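Local coordinates for C3-degrading proteinase (CppA protein) (Streptococcus pneumoniae, PDB 3E0R) that probably degrades complement component C3, as a streptococcal proteinase whose two halves are related to the glyoxalase group, at residues A36-E40 and S41-S45; H122-D126 and I127-V131; L157-P160 and T161-S165; S170-G173 and A174-F178; L186-N190 and T191-D195. All blocks are in the same frame, centred on the assembly; numbering follows the deposited sequence.

Contact 1: A36-E40 and S41-S45; sequences ALLEE and SAFLS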
loop_
_atom_site.group_PDB
_atom_site.type_symbol
_atom_site.label_atom_id
_atom_site.label_comp_id
_atom_site.label_asym_id
_atom_site.label_seq_id
_atom_site.Cartn_x
_atom_site.Cartn_y
_atom_site.Cartn_z
ATOM N N ALA A 36 -7.608 0.235 -12.923
ATOM C CA ALA A 36 -7.038 1.555 -13.109
ATOM C C ALA A 36 -8.207 2.467 -13.032
ATOM O O ALA A 36 -9.175 2.291 -13.796
ATOM C CB ALA A 36 -6.368 1.679 -14.508
ATOM N N LEU A 37 -8.147 3.427 -12.133
ATOM C CA LEU A 37 -9.257 4.299 -11.929
ATOM C C LEU A 37 -9.067 5.597 -12.699
ATOM O O LEU A 37 -9.957 6.107 -13.340
ATOM C CB LEU A 37 -9.383 4.560 -10.438
ATOM C CG LEU A 37 -9.449 3.332 -9.537
ATOM C CD1 LEU A 37 -9.474 3.814 -8.157
ATOM C CD2 LEU A 37 -10.656 2.477 -9.853
ATOM N N LEU A 38 -7.868 6.112 -12.617
ATOM C CA LEU A 38 -7.524 7.421 -13.111
ATOM C C LEU A 38 -6.213 7.111 -13.758
ATOM O O LEU A 38 -5.407 6.307 -13.227
ATOM C CB LEU A 38 -7.291 8.390 -11.949
ATOM C CG LEU A 38 -7.728 9.836 -12.018
ATOM C CD1 LEU A 38 -9.216 9.915 -12.451
ATOM C CD2 LEU A 38 -7.426 10.518 -10.637
ATOM N N GLU A 39 -6.012 7.704 -14.922
ATOM C CA GLU A 39 -4.770 7.531 -15.619
ATOM C C GLU A 39 -4.224 8.892 -15.927
ATOM O O GLU A 39 -4.411 9.439 -17.019
ATOM C CB GLU A 39 -4.963 6.655 -16.853
ATOM C CG GLU A 39 -4.559 5.198 -16.595
ATOM C CD GLU A 39 -3.050 5.012 -16.680
ATOM O OE1 GLU A 39 -2.331 5.789 -16.009
ATOM O OE2 GLU A 39 -2.587 4.117 -17.430
ATOM N N GLU A 40 -3.591 9.455 -14.908
ATOM C CA GLU A 40 -2.817 10.659 -15.080
ATOM C C GLU A 40 -1.416 10.257 -15.541
ATOM O O GLU A 40 -1.080 9.081 -15.559
ATOM C CB GLU A 40 -2.810 11.497 -13.788
ATOM C CG GLU A 40 -3.589 12.795 -13.937
ATOM C CD GLU A 40 -2.977 13.697 -15.001
ATOM O OE1 GLU A 40 -3.518 13.751 -16.126
ATOM O OE2 GLU A 40 -1.932 14.322 -14.724
ATOM N N SER A 41 -0.617 11.232 -15.943
ATOM C CA SER A 41 0.753 10.978 -16.401
ATOM C C SER A 41 1.751 10.798 -15.254
ATOM O O SER A 41 2.721 10.051 -15.382
ATOM C CB SER A 41 1.241 12.128 -17.276
ATOM O OG SER A 41 0.361 12.362 -18.365
ATOM N N ALA A 42 1.538 11.521 -14.159
ATOM C CA ALA A 42 2.368 11.390 -12.965
ATOM C C ALA A 42 2.080 10.056 -12.274
ATOM O O ALA A 42 2.984 9.415 -11.738
ATOM C CB ALA A 42 2.109 12.573 -12.007
ATOM N N PHE A 43 0.818 9.631 -12.302
ATOM C CA PHE A 43 0.418 8.472 -11.526
ATOM C C PHE A 43 -0.810 7.650 -11.984
ATOM O O PHE A 43 -1.752 8.088 -12.662
ATOM C CB PHE A 43 0.300 8.836 -10.018
ATOM C CG PHE A 43 -0.827 9.791 -9.668
ATOM C CD1 PHE A 43 -2.176 9.484 -9.961
ATOM C CD2 PHE A 43 -0.554 10.962 -8.966
ATOM C CE1 PHE A 43 -3.216 10.346 -9.611
ATOM C CE2 PHE A 43 -1.611 11.843 -8.595
ATOM C CZ PHE A 43 -2.934 11.529 -8.917
ATOM N N LEU A 44 -0.743 6.421 -11.528
ATOM C CA LEU A 44 -1.755 5.456 -11.678
ATOM C C LEU A 44 -2.532 5.313 -10.331
ATOM O O LEU A 44 -1.976 5.032 -9.225
ATOM C CB LEU A 44 -1.062 4.177 -12.143
ATOM C CG LEU A 44 -1.904 2.921 -12.333
ATOM C CD1 LEU A 44 -3.009 3.100 -13.379
ATOM C CD2 LEU A 44 -0.953 1.769 -12.652
ATOM N N SER A 45 -3.824 5.548 -10.454
ATOM C CA SER A 45 -4.767 5.430 -9.373
ATOM C C SER A 45 -5.314 4.040 -9.497
ATOM O O SER A 45 -5.906 3.748 -10.495
ATOM C CB SER A 45 -5.903 6.475 -9.558
ATOM O OG SER A 45 -6.789 6.522 -8.457
#
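A beta hairpin of strands 35-39 and 43-47, at the outer end of an eight-stranded mixed sheet, brings L37 and L38 against S45 and turns the chain round at E40 to A42. The short strand segments run antiparallel, their directions 147° apart. L37 N donates to S45 O at 2.8 Å in an almost straight bond, and S45 N returns a longer one to L38 O at 3.3 Å. Nearer the turn, the bond from E40 N to F43 O is weak and bent. On one side of the hairpin L38 CB and S45 CB sit 3.4 Å apart, a tight carbon pair. There the OG of S45, anti to its own N (chi1 -173°), comes alongside L37 CB and CD1 and is hydrogen-bonded to E53 of the next strand. Further along, L38 CD2 lies 4.3 Å from F43 CE1, at the edge of the ring and near its plane. The other side belongs to L44, whose CD1 touches A36 CB at 3.8 Å and E39 CD at 3.8 Å. The bent E39 chain brings its carboxylate carbon against this methyl, the two side chains crossing at a slant, while OE1 forms a salt bridge with R21 of helix 21-31. R21 also binds the carbonyls of E40 and S41. Beside its weak closing bond, the hairpin end is probably steadied by the arginine, whose charge would also offset the acidic pair E39 and E25.

Contact 2: H122-D126 and I127-V131; sequences HAEDD and IASLV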
loop_
_atom_site.group_PDB
_atom_site.type_symbol
_atom_site.label_atom_id
_atom_site.label_comp_id
_atom_site.label_asym_id
_atom_site.label_seq_id
_atom_site.Cartn_x
_atom_site.Cartn_y
_atom_site.Cartn_z
ATOM N N HIS A 122 -4.655 -12.180 0.396
ATOM C CA HIS A 122 -5.272 -13.167 1.230
ATOM C C HIS A 122 -6.745 -12.836 1.374
ATOM O O HIS A 122 -7.208 -11.844 0.885
ATOM C CB HIS A 122 -4.571 -13.213 2.602
ATOM C CG HIS A 122 -4.961 -12.088 3.504
ATOM N ND1 HIS A 122 -6.005 -12.182 4.403
ATOM C CD2 HIS A 122 -4.466 -10.839 3.637
ATOM C CE1 HIS A 122 -6.147 -11.028 5.037
ATOM N NE2 HIS A 122 -5.233 -10.191 4.585
ATOM N N ALA A 123 -7.472 -13.683 2.083
ATOM C CA ALA A 123 -8.909 -13.530 2.229
ATOM C C ALA A 123 -9.372 -13.798 3.665
ATOM O O ALA A 123 -10.550 -14.122 3.870
ATOM C CB ALA A 123 -9.596 -14.472 1.265
ATOM N N GLU A 124 -8.466 -13.642 4.647
ATOM C CA GLU A 124 -8.666 -14.131 6.021
ATOM C C GLU A 124 -9.117 -12.996 6.913
ATOM O O GLU A 124 -8.754 -11.833 6.676
ATOM C CB GLU A 124 -7.374 -14.698 6.621
ATOM C CG GLU A 124 -6.743 -15.921 5.932
ATOM C CD GLU A 124 -7.722 -17.090 5.626
ATOM O OE1 GLU A 124 -8.730 -17.340 6.376
ATOM O OE2 GLU A 124 -7.453 -17.749 4.591
ATOM N N ASP A 125 -9.905 -13.332 7.943
ATOM C CA ASP A 125 -10.256 -12.355 8.991
ATOM C C ASP A 125 -9.082 -12.234 9.989
ATOM O O ASP A 125 -9.045 -11.349 10.842
ATOM C CB ASP A 125 -11.553 -12.721 9.718
ATOM C CG ASP A 125 -12.622 -13.268 8.787
ATOM O OD1 ASP A 125 -13.700 -12.639 8.665
ATOM O OD2 ASP A 125 -12.387 -14.341 8.190
ATOM N N ASP A 126 -8.114 -13.124 9.855
ATOM C CA ASP A 126 -6.909 -13.059 10.631
ATOM C C ASP A 126 -5.825 -13.748 9.821
ATOM O O ASP A 126 -5.807 -14.976 9.701
ATOM C CB ASP A 126 -7.152 -13.750 11.973
ATOM C CG ASP A 126 -5.857 -14.098 12.727
ATOM O OD1 ASP A 126 -4.778 -13.505 12.454
ATOM O OD2 ASP A 126 -5.952 -14.983 13.615
ATOM N N ILE A 127 -4.919 -12.955 9.267
ATOM C CA ILE A 127 -3.815 -13.501 8.462
ATOM C C ILE A 127 -2.864 -14.429 9.285
ATOM O O ILE A 127 -1.996 -15.099 8.727
ATOM C CB ILE A 127 -3.021 -12.357 7.684
ATOM C CG1 ILE A 127 -1.908 -11.716 8.546
ATOM C CG2 ILE A 127 -3.937 -11.259 7.254
ATOM C CD1 ILE A 127 -1.427 -10.359 8.017
ATOM N N ALA A 128 -3.042 -14.484 10.601
ATOM C CA ALA A 128 -2.259 -15.386 11.463
ATOM C C ALA A 128 -2.699 -16.886 11.368
ATOM O O ALA A 128 -2.011 -17.774 11.846
ATOM C CB ALA A 128 -2.318 -14.888 12.878
ATOM N N SER A 129 -3.839 -17.149 10.728
ATOM C CA SER A 129 -4.263 -18.513 10.371
ATOM C C SER A 129 -3.552 -19.051 9.107
ATOM O O SER A 129 -3.664 -20.230 8.788
ATOM C CB SER A 129 -5.795 -18.561 10.157
ATOM O OG SER A 129 -6.178 -17.822 8.995
ATOM N N LEU A 130 -2.839 -18.206 8.374
ATOM C CA LEU A 130 -2.156 -18.689 7.164
ATOM C C LEU A 130 -1.036 -19.693 7.489
ATOM O O LEU A 130 -0.179 -19.413 8.321
ATOM C CB LEU A 130 -1.586 -17.535 6.309
ATOM C CG LEU A 130 -2.535 -16.498 5.726
ATOM C CD1 LEU A 130 -1.738 -15.365 4.976
ATOM C CD2 LEU A 130 -3.632 -17.152 4.825
ATOM N N VAL A 131 -1.087 -20.851 6.814
ATOM C CA VAL A 131 -0.057 -21.904 6.834
ATOM C C VAL A 131 0.566 -22.078 5.426
ATOM O O VAL A 131 -0.125 -22.281 4.434
ATOM C CB VAL A 131 -0.646 -23.289 7.249
ATOM C CG1 VAL A 131 -1.142 -23.307 8.705
ATOM C CG2 VAL A 131 -1.769 -23.673 6.311
#
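The imidazole of H122 has the CG2 methyl of I127 over one face, a CH-pi contact in which the methyl lies toward the rim of the ring; the modelled spacing is too short to be taken literally. E124 CA lies at the ring's edge, in its plane. ND1 accepts from E124 N at 2.9 Å, with the donor tilted 19° from the ring plane, and this bond probably helps to set the rotation of the ring. I127 presents CG2 because that methyl is anti to the carbonyl carbon, CG1 taking the place between N and C (chi1 86°). E124 bends at chi2, and its CG meets L130 CD2 at 3.5 Å and S129 OG at 3.6 Å, while its carboxylate accepts from N105 N. Round the turn, D126 O is gripped twice by one residue: S129 N donates at 3.1 Å from above the carbonyl plane, and S129 OG at 3.0 Å almost in line with the carbonyl bond. The S129 N bond opens the 3-10 turn 127-129, and L130 N continues it to I127 O at 3.2 Å. The segment carries the chain from strand 118-122 to the short outer strand 131-132 of the seven-stranded sheet. I127 packs on R76 and I78 of strand 74-81, L130 on A108 of strand 107-112, and A123 on helix 84-91.

Contact 3: L157-P160 and T161-S165; sequences LHLP and TDIES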
loop_
_atom_site.group_PDB
_atom_site.type_symbol
_atom_site.label_atom_id
_atom_site.label_comp_id
_atom_site.label_asym_id
_atom_site.label_seq_id
_atom_site.Cartn_x
_atom_site.Cartn_y
_atom_site.Cartn_z
ATOM N N LEU A 157 4.714 -1.483 8.172
ATOM C CA LEU A 157 5.720 -0.468 7.913
ATOM C C LEU A 157 6.908 -0.681 8.796
ATOM O O LEU A 157 6.744 -0.928 9.960
ATOM C CB LEU A 157 5.143 0.920 8.149
ATOM C CG LEU A 157 3.956 1.339 7.272
ATOM C CD1 LEU A 157 3.612 2.771 7.510
ATOM C CD2 LEU A 157 4.196 1.110 5.774
ATOM N N HIS A 158 8.114 -0.587 8.230
ATOM C CA HIS A 158 9.344 -0.718 8.965
ATOM C C HIS A 158 9.747 0.646 9.550
ATOM O O HIS A 158 9.917 1.641 8.822
ATOM C CB HIS A 158 10.463 -1.260 8.052
ATOM C CG HIS A 158 10.401 -2.738 7.795
ATOM N ND1 HIS A 158 10.545 -3.274 6.537
ATOM C CD2 HIS A 158 10.276 -3.789 8.639
ATOM C CE1 HIS A 158 10.485 -4.590 6.611
ATOM N NE2 HIS A 158 10.326 -4.930 7.879
ATOM N N LEU A 159 9.880 0.685 10.874
ATOM C CA LEU A 159 10.140 1.951 11.606
ATOM C C LEU A 159 11.342 1.787 12.543
ATOM O O LEU A 159 11.334 0.898 13.406
ATOM C CB LEU A 159 8.893 2.399 12.388
ATOM C CG LEU A 159 8.845 3.834 12.976
ATOM C CD1 LEU A 159 8.719 4.929 11.893
ATOM C CD2 LEU A 159 7.712 3.998 13.995
ATOM N N PRO A 160 12.369 2.649 12.393
ATOM C CA PRO A 160 13.519 2.524 13.318
ATOM C C PRO A 160 13.123 2.710 14.780
ATOM O O PRO A 160 12.077 3.303 15.070
ATOM C CB PRO A 160 14.487 3.625 12.861
ATOM C CG PRO A 160 13.988 4.064 11.498
ATOM C CD PRO A 160 12.535 3.765 11.441
ATOM N N THR A 161 13.946 2.204 15.700
ATOM C CA THR A 161 13.575 2.231 17.112
ATOM C C THR A 161 13.777 3.616 17.704
ATOM O O THR A 161 13.088 3.974 18.665
ATOM C CB THR A 161 14.317 1.151 17.959
ATOM O OG1 THR A 161 15.735 1.342 17.881
ATOM C CG2 THR A 161 13.938 -0.259 17.493
ATOM N N ASP A 162 14.669 4.407 17.093
ATOM C CA ASP A 162 15.053 5.734 17.628
ATOM C C ASP A 162 14.148 6.875 17.170
ATOM O O ASP A 162 14.304 8.008 17.632
ATOM C CB ASP A 162 16.517 6.073 17.290
ATOM C CG ASP A 162 16.795 6.117 15.770
ATOM O OD1 ASP A 162 15.859 5.905 14.967
ATOM O OD2 ASP A 162 17.972 6.354 15.377
ATOM N N ILE A 163 13.215 6.594 16.274
ATOM C CA ILE A 163 12.195 7.563 15.928
ATOM C C ILE A 163 10.769 7.054 16.220
ATOM O O ILE A 163 10.509 5.856 16.296
ATOM C CB ILE A 163 12.320 8.058 14.434
ATOM C CG1 ILE A 163 11.743 7.057 13.454
ATOM C CG2 ILE A 163 13.780 8.393 14.056
ATOM C CD1 ILE A 163 11.401 7.693 12.140
ATOM N N GLU A 164 9.870 8.017 16.384
ATOM C CA GLU A 164 8.460 7.801 16.614
ATOM C C GLU A 164 7.689 8.405 15.443
ATOM O O GLU A 164 8.031 9.468 14.940
ATOM C CB GLU A 164 8.051 8.487 17.919
ATOM C CG GLU A 164 8.272 7.628 19.177
ATOM C CD GLU A 164 7.073 6.712 19.471
ATOM O OE1 GLU A 164 6.017 7.237 19.903
ATOM O OE2 GLU A 164 7.177 5.476 19.269
ATOM N N SER A 165 6.657 7.706 14.994
ATOM C CA SER A 165 5.775 8.237 13.996
ATOM C C SER A 165 4.837 9.253 14.656
ATOM O O SER A 165 4.455 9.120 15.824
ATOM C CB SER A 165 4.968 7.129 13.330
ATOM O OG SER A 165 3.955 7.681 12.511
#
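L159 reaches across the bend to I163, its CD1 overlapping I163 CD1 at 3.9 Å and CG1 at 4.0 Å. The leucine CG stands anti to the backbone N (chi1 -167°), which carries both methyls toward the returning chain. While CD1 meets the isoleucine, CD2 faces the backbone beyond it, 4.0 Å from S165 N and 4.1 Å from I163 O. The ring of P160 forms the next part of the same apolar patch. Its CD approaches I163 CG1 at 3.9 Å, so that the isoleucine branch lies against leucine and proline together, meeting each at a slant. I163 CG1 occupies the position between the backbone N and the carbonyl carbon (chi1 79°), and from there the end of the chain extends back over the residues that precede the bend.

The contact stands at the exit of strand 151-159, where the chain leaves the seven-stranded sheet and loops toward helix 169-172, the first half of the beta-alpha-beta crossover that ends in strand 176-180. The two limbs of the loop meet by side-chain packing and not by backbone pairing: P160 O and I163 O face each other at 3.2 Å, both of them acceptors. At the tip, D162 OD1 comes within 3.4 Å of P160 CB, a contact of the carboxylate with the proline carbon. On the returning limb of the loop, S165 OG is held by L167 N and by the carboxylate of D233, and E164 O accepts from R234. P160 also packs on T187, a residue of the loop that follows strand 176-180.

Contact 4: S170-G173 and A174-F178; sequences SEIG and ASLDF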
loop_
_atom_site.group_PDB
_atom_site.type_symbol
_atom_site.label_atom_id
_atom_site.label_comp_id
_atom_site.label_asym_id
_atom_site.label_seq_id
_atom_site.Cartn_x
_atom_site.Cartn_y
_atom_site.Cartn_z
ATOM N N SER A 170 -4.060 4.945 17.999
ATOM C CA SER A 170 -5.453 5.364 18.173
ATOM C C SER A 170 -6.083 5.606 16.803
ATOM O O SER A 170 -7.162 5.074 16.510
ATOM C CB SER A 170 -5.534 6.658 19.008
ATOM O OG SER A 170 -4.354 6.871 19.764
ATOM N N GLU A 171 -5.372 6.390 15.979
ATOM C CA GLU A 171 -5.847 6.852 14.676
ATOM C C GLU A 171 -5.714 5.724 13.666
ATOM O O GLU A 171 -6.709 5.269 13.091
ATOM C CB GLU A 171 -5.004 8.035 14.164
ATOM C CG GLU A 171 -4.671 9.180 15.164
ATOM C CD GLU A 171 -3.355 9.949 14.807
ATOM O OE1 GLU A 171 -2.517 9.418 14.046
ATOM O OE2 GLU A 171 -3.158 11.078 15.315
ATOM N N ILE A 172 -4.474 5.262 13.468
ATOM C CA ILE A 172 -4.126 4.350 12.361
ATOM C C ILE A 172 -4.668 2.921 12.464
ATOM O O ILE A 172 -4.460 2.110 11.543
ATOM C CB ILE A 172 -2.597 4.275 12.135
ATOM C CG1 ILE A 172 -1.916 3.431 13.246
ATOM C CG2 ILE A 172 -2.047 5.687 11.976
ATOM C CD1 ILE A 172 -0.403 3.509 13.256
ATOM N N GLY A 173 -5.340 2.613 13.568
ATOM C CA GLY A 173 -6.089 1.388 13.690
ATOM C C GLY A 173 -5.318 0.168 13.232
ATOM O O GLY A 173 -4.116 0.049 13.511
ATOM N N ALA A 174 -6.035 -0.715 12.524
ATOM C CA ALA A 174 -5.511 -1.973 12.005
ATOM C C ALA A 174 -4.928 -1.864 10.577
ATOM O O ALA A 174 -4.208 -2.776 10.131
ATOM C CB ALA A 174 -6.628 -3.061 12.042
ATOM N N SER A 175 -5.246 -0.780 9.864
ATOM C CA SER A 175 -4.724 -0.535 8.504
ATOM C C SER A 175 -3.213 -0.458 8.486
ATOM O O SER A 175 -2.605 -0.720 7.453
ATOM C CB SER A 175 -5.257 0.777 7.926
ATOM O OG SER A 175 -6.655 0.743 7.842
ATOM N N LEU A 176 -2.615 -0.128 9.629
ATOM C CA LEU A 176 -1.181 0.127 9.698
ATOM C C LEU A 176 -0.457 -0.506 10.903
ATOM O O LEU A 176 -0.752 -0.216 12.035
ATOM C CB LEU A 176 -1.025 1.602 9.743
ATOM C CG LEU A 176 -0.010 2.174 8.827
ATOM C CD1 LEU A 176 -0.482 3.587 8.323
ATOM C CD2 LEU A 176 1.359 2.074 9.660
ATOM N N ASP A 177 0.495 -1.381 10.613
ATOM C CA ASP A 177 1.256 -2.107 11.608
ATOM C C ASP A 177 2.725 -1.670 11.535
ATOM O O ASP A 177 3.328 -1.802 10.476
ATOM C CB ASP A 177 1.137 -3.587 11.264
ATOM C CG ASP A 177 1.341 -4.460 12.429
ATOM O OD1 ASP A 177 0.853 -4.061 13.518
ATOM O OD2 ASP A 177 1.949 -5.564 12.273
ATOM N N PHE A 178 3.306 -1.169 12.633
ATOM C CA PHE A 178 4.720 -0.762 12.623
ATOM C C PHE A 178 5.620 -1.881 13.126
ATOM O O PHE A 178 5.449 -2.371 14.217
ATOM C CB PHE A 178 4.977 0.489 13.472
ATOM C CG PHE A 178 4.539 1.749 12.833
ATOM C CD1 PHE A 178 5.171 2.219 11.697
ATOM C CD2 PHE A 178 3.477 2.482 13.348
ATOM C CE1 PHE A 178 4.760 3.389 11.093
ATOM C CE2 PHE A 178 3.059 3.655 12.724
ATOM C CZ PHE A 178 3.707 4.115 11.626
#
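I172 and F178 make the close side of this contact, CD1 of the isoleucine coming to 3.5 Å from CE2 of the phenylalanine ring, whereas the turn at G173 and A174 lies exposed at the surface. The two side chains meet at about a right angle, and the methyl approaches the ring obliquely. I172 places CG1 between its backbone N and carbonyl carbon (chi1 75°), which sends CD1 along strand 176-178 to the aromatic residue. Closer to the turn its CB rests against L176 CB at 3.9 Å. L176 takes part from the strand side as well: its CD2 lies over one face of the F178 ring, 3.7 Å above the plane and displaced toward the rim.

This is the helix-to-strand corner of a beta-alpha-beta unit, in which the short, weakly bonded helix 169-172 carries the chain from strand 151-159 to the neighbouring parallel strand 176-180 at the edge of the seven-stranded sheet. Within the helix, E171 forms a salt bridge with K214 and accepts from E168 N. The buried pair I172 and L176 also packs on L167, and F178 lies against L157 and L159 of strand 151-159, so the inner side of the corner is apolar.

On the outer side the hold is slighter. G173 leaves the helical conformation with positive phi (47°), and the chain swings through A174 and S175 before strand geometry begins. The backbone bond from L176 N to I172 O, at 3.5 Å, is weak and bent.

Contact 5: L186-N190 and T191-D195; sequences LTVDN and TVTWD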
loop_
_atom_site.group_PDB
_atom_site.type_symbol
_atom_site.label_atom_id
_atom_site.label_comp_id
_atom_site.label_asym_id
_atom_site.label_seq_id
_atom_site.Cartn_x
_atom_site.Cartn_y
_atom_site.Cartn_z
ATOM N N LEU A 186 15.537 3.788 5.806
ATOM C CA LEU A 186 14.246 3.770 6.500
ATOM C C LEU A 186 13.720 5.151 6.836
ATOM O O LEU A 186 12.551 5.304 7.171
ATOM C CB LEU A 186 14.354 2.946 7.795
ATOM C CG LEU A 186 14.371 1.429 7.694
ATOM C CD1 LEU A 186 14.457 0.818 9.120
ATOM C CD2 LEU A 186 13.152 0.977 6.903
ATOM N N THR A 187 14.596 6.157 6.802
ATOM C CA THR A 187 14.189 7.570 6.966
ATOM C C THR A 187 14.656 8.519 5.827
ATOM O O THR A 187 14.551 9.750 5.947
ATOM C CB THR A 187 14.658 8.107 8.322
ATOM O OG1 THR A 187 16.074 8.321 8.292
ATOM C CG2 THR A 187 14.289 7.118 9.458
ATOM N N VAL A 188 15.091 7.955 4.703
ATOM C CA VAL A 188 15.615 8.740 3.573
ATOM C C VAL A 188 14.538 9.697 2.972
ATOM O O VAL A 188 13.347 9.368 2.898
ATOM C CB VAL A 188 16.204 7.767 2.467
ATOM C CG1 VAL A 188 15.107 7.080 1.679
ATOM C CG2 VAL A 188 17.109 8.463 1.529
ATOM N N ASP A 189 14.946 10.880 2.531
ATOM C CA ASP A 189 14.031 11.724 1.781
ATOM C C ASP A 189 13.342 10.926 0.625
ATOM O O ASP A 189 13.991 10.127 -0.068
ATOM C CB ASP A 189 14.758 12.951 1.235
ATOM C CG ASP A 189 13.821 13.916 0.556
ATOM O OD1 ASP A 189 12.657 14.036 1.016
ATOM O OD2 ASP A 189 14.240 14.572 -0.419
ATOM N N ASN A 190 12.045 11.167 0.428
ATOM C CA ASN A 190 11.232 10.290 -0.403
ATOM C C ASN A 190 11.470 10.361 -1.900
ATOM O O ASN A 190 10.929 9.545 -2.663
ATOM C CB ASN A 190 9.733 10.420 -0.075
ATOM C CG ASN A 190 9.098 11.711 -0.545
ATOM O OD1 ASN A 190 7.927 11.707 -0.877
ATOM N ND2 ASN A 190 9.808 12.812 -0.489
ATOM N N THR A 191 12.282 11.331 -2.309
ATOM C CA THR A 191 12.762 11.438 -3.669
ATOM C C THR A 191 13.964 10.510 -3.925
ATOM O O THR A 191 14.345 10.307 -5.077
ATOM C CB THR A 191 13.245 12.862 -3.922
ATOM O OG1 THR A 191 14.216 13.178 -2.922
ATOM C CG2 THR A 191 12.104 13.849 -3.825
ATOM N N VAL A 192 14.570 9.966 -2.871
ATOM C CA VAL A 192 15.866 9.299 -3.026
ATOM C C VAL A 192 15.729 7.862 -3.593
ATOM O O VAL A 192 16.588 7.433 -4.421
ATOM C CB VAL A 192 16.752 9.373 -1.711
ATOM C CG1 VAL A 192 18.038 8.510 -1.834
ATOM C CG2 VAL A 192 17.113 10.864 -1.353
ATOM N N THR A 193 14.667 7.164 -3.175
ATOM C CA THR A 193 14.507 5.719 -3.390
ATOM C C THR A 193 13.132 5.415 -3.935
ATOM O O THR A 193 12.235 6.243 -3.776
ATOM C CB THR A 193 14.677 4.922 -2.054
ATOM O OG1 THR A 193 13.738 5.436 -1.089
ATOM C CG2 THR A 193 16.168 5.007 -1.498
ATOM N N TRP A 194 12.960 4.245 -4.559
ATOM C CA TRP A 194 11.599 3.674 -4.881
ATOM C C TRP A 194 11.000 2.991 -3.679
ATOM O O TRP A 194 11.431 1.898 -3.299
ATOM C CB TRP A 194 11.669 2.690 -6.071
ATOM C CG TRP A 194 12.009 3.387 -7.397
ATOM C CD1 TRP A 194 11.199 4.245 -8.109
ATOM C CD2 TRP A 194 13.257 3.320 -8.133
ATOM N NE1 TRP A 194 11.858 4.705 -9.225
ATOM C CE2 TRP A 194 13.106 4.130 -9.283
ATOM C CE3 TRP A 194 14.457 2.614 -7.955
ATOM C CZ2 TRP A 194 14.109 4.276 -10.221
ATOM C CZ3 TRP A 194 15.460 2.755 -8.894
ATOM C CH2 TRP A 194 15.280 3.589 -10.018
ATOM N N ASP A 195 10.049 3.627 -3.010
ATOM C CA ASP A 195 9.518 3.071 -1.738
ATOM C C ASP A 195 8.168 3.691 -1.509
ATOM O O ASP A 195 7.744 4.462 -2.327
ATOM C CB ASP A 195 10.441 3.444 -0.560
ATOM C CG ASP A 195 10.301 2.492 0.658
ATOM O OD1 ASP A 195 9.329 1.699 0.806
ATOM O OD2 ASP A 195 11.230 2.541 1.454
HETATM O O HOH W 1 11.292 6.943 -1.191
#
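D189 O accepts from V192 N at 2.9 Å, closing a type I beta turn from D189 to V192, and the D189 carboxylate bonds to the turn as well. T191 OG1 donates to D189 OD2 at 2.9 Å, meeting that oxygen from above the carboxylate plane. D189 OD1 takes a weak, bent bond from N190 N at 3.0 Å. With its CG anti to the backbone N (chi1 -175°), D189 lays the carboxylate along the turn where both donors can reach it. On the far side of the turn one water joins the two segments, hydrogen-bonded to N190 O (3.0 Å), T193 O (2.8 Å) and T193 OG1 (2.9 Å). K17 binds the same two carbonyl oxygens, and K73 binds V188 O. Next to these polar groups the valines pack closely: V188 CG2 lies 3.4 Å from V192 CB and nearly as near to V192 CG1, tighter than usual carbon contact. V188 CG1 points at T193, tip to tip, 3.5 Å from OG1. The loop joins strand 176-180 to strand 196-203, and so leads from the seven-stranded sheet to the eight-stranded one. Backbone bonds of V192 and W194 with R66 attach its second half to another part of the chain. The carbonyls of N190 and T193 are met by K17 and water, and the D189 carboxylate by the T191 hydroxyl, so side chains and solvent supply much of the bonding of this irregular loop.

In the fold
Contacts 3 and 4 hold the same beta-alpha-beta unit and touch directly, L157 packing on L176 and F178; both are partly buried and rest mainly on apolar side chains. Contact 5 is a surface loop that meets contact 3 through L186 and T187 against H158, P160 and I163, yet it is held by a turn, a carboxylate and a water. Contact 1, also at the surface, is the one regular hairpin and lies on the outer edge of the other sheet, its centre about 30 Å from that of contact 3. Contact 2, partly buried, shares the seven-stranded sheet with contacts 3 and 4 but lies toward its other end, mixing an imidazole-methyl contact with a serine-closed turn.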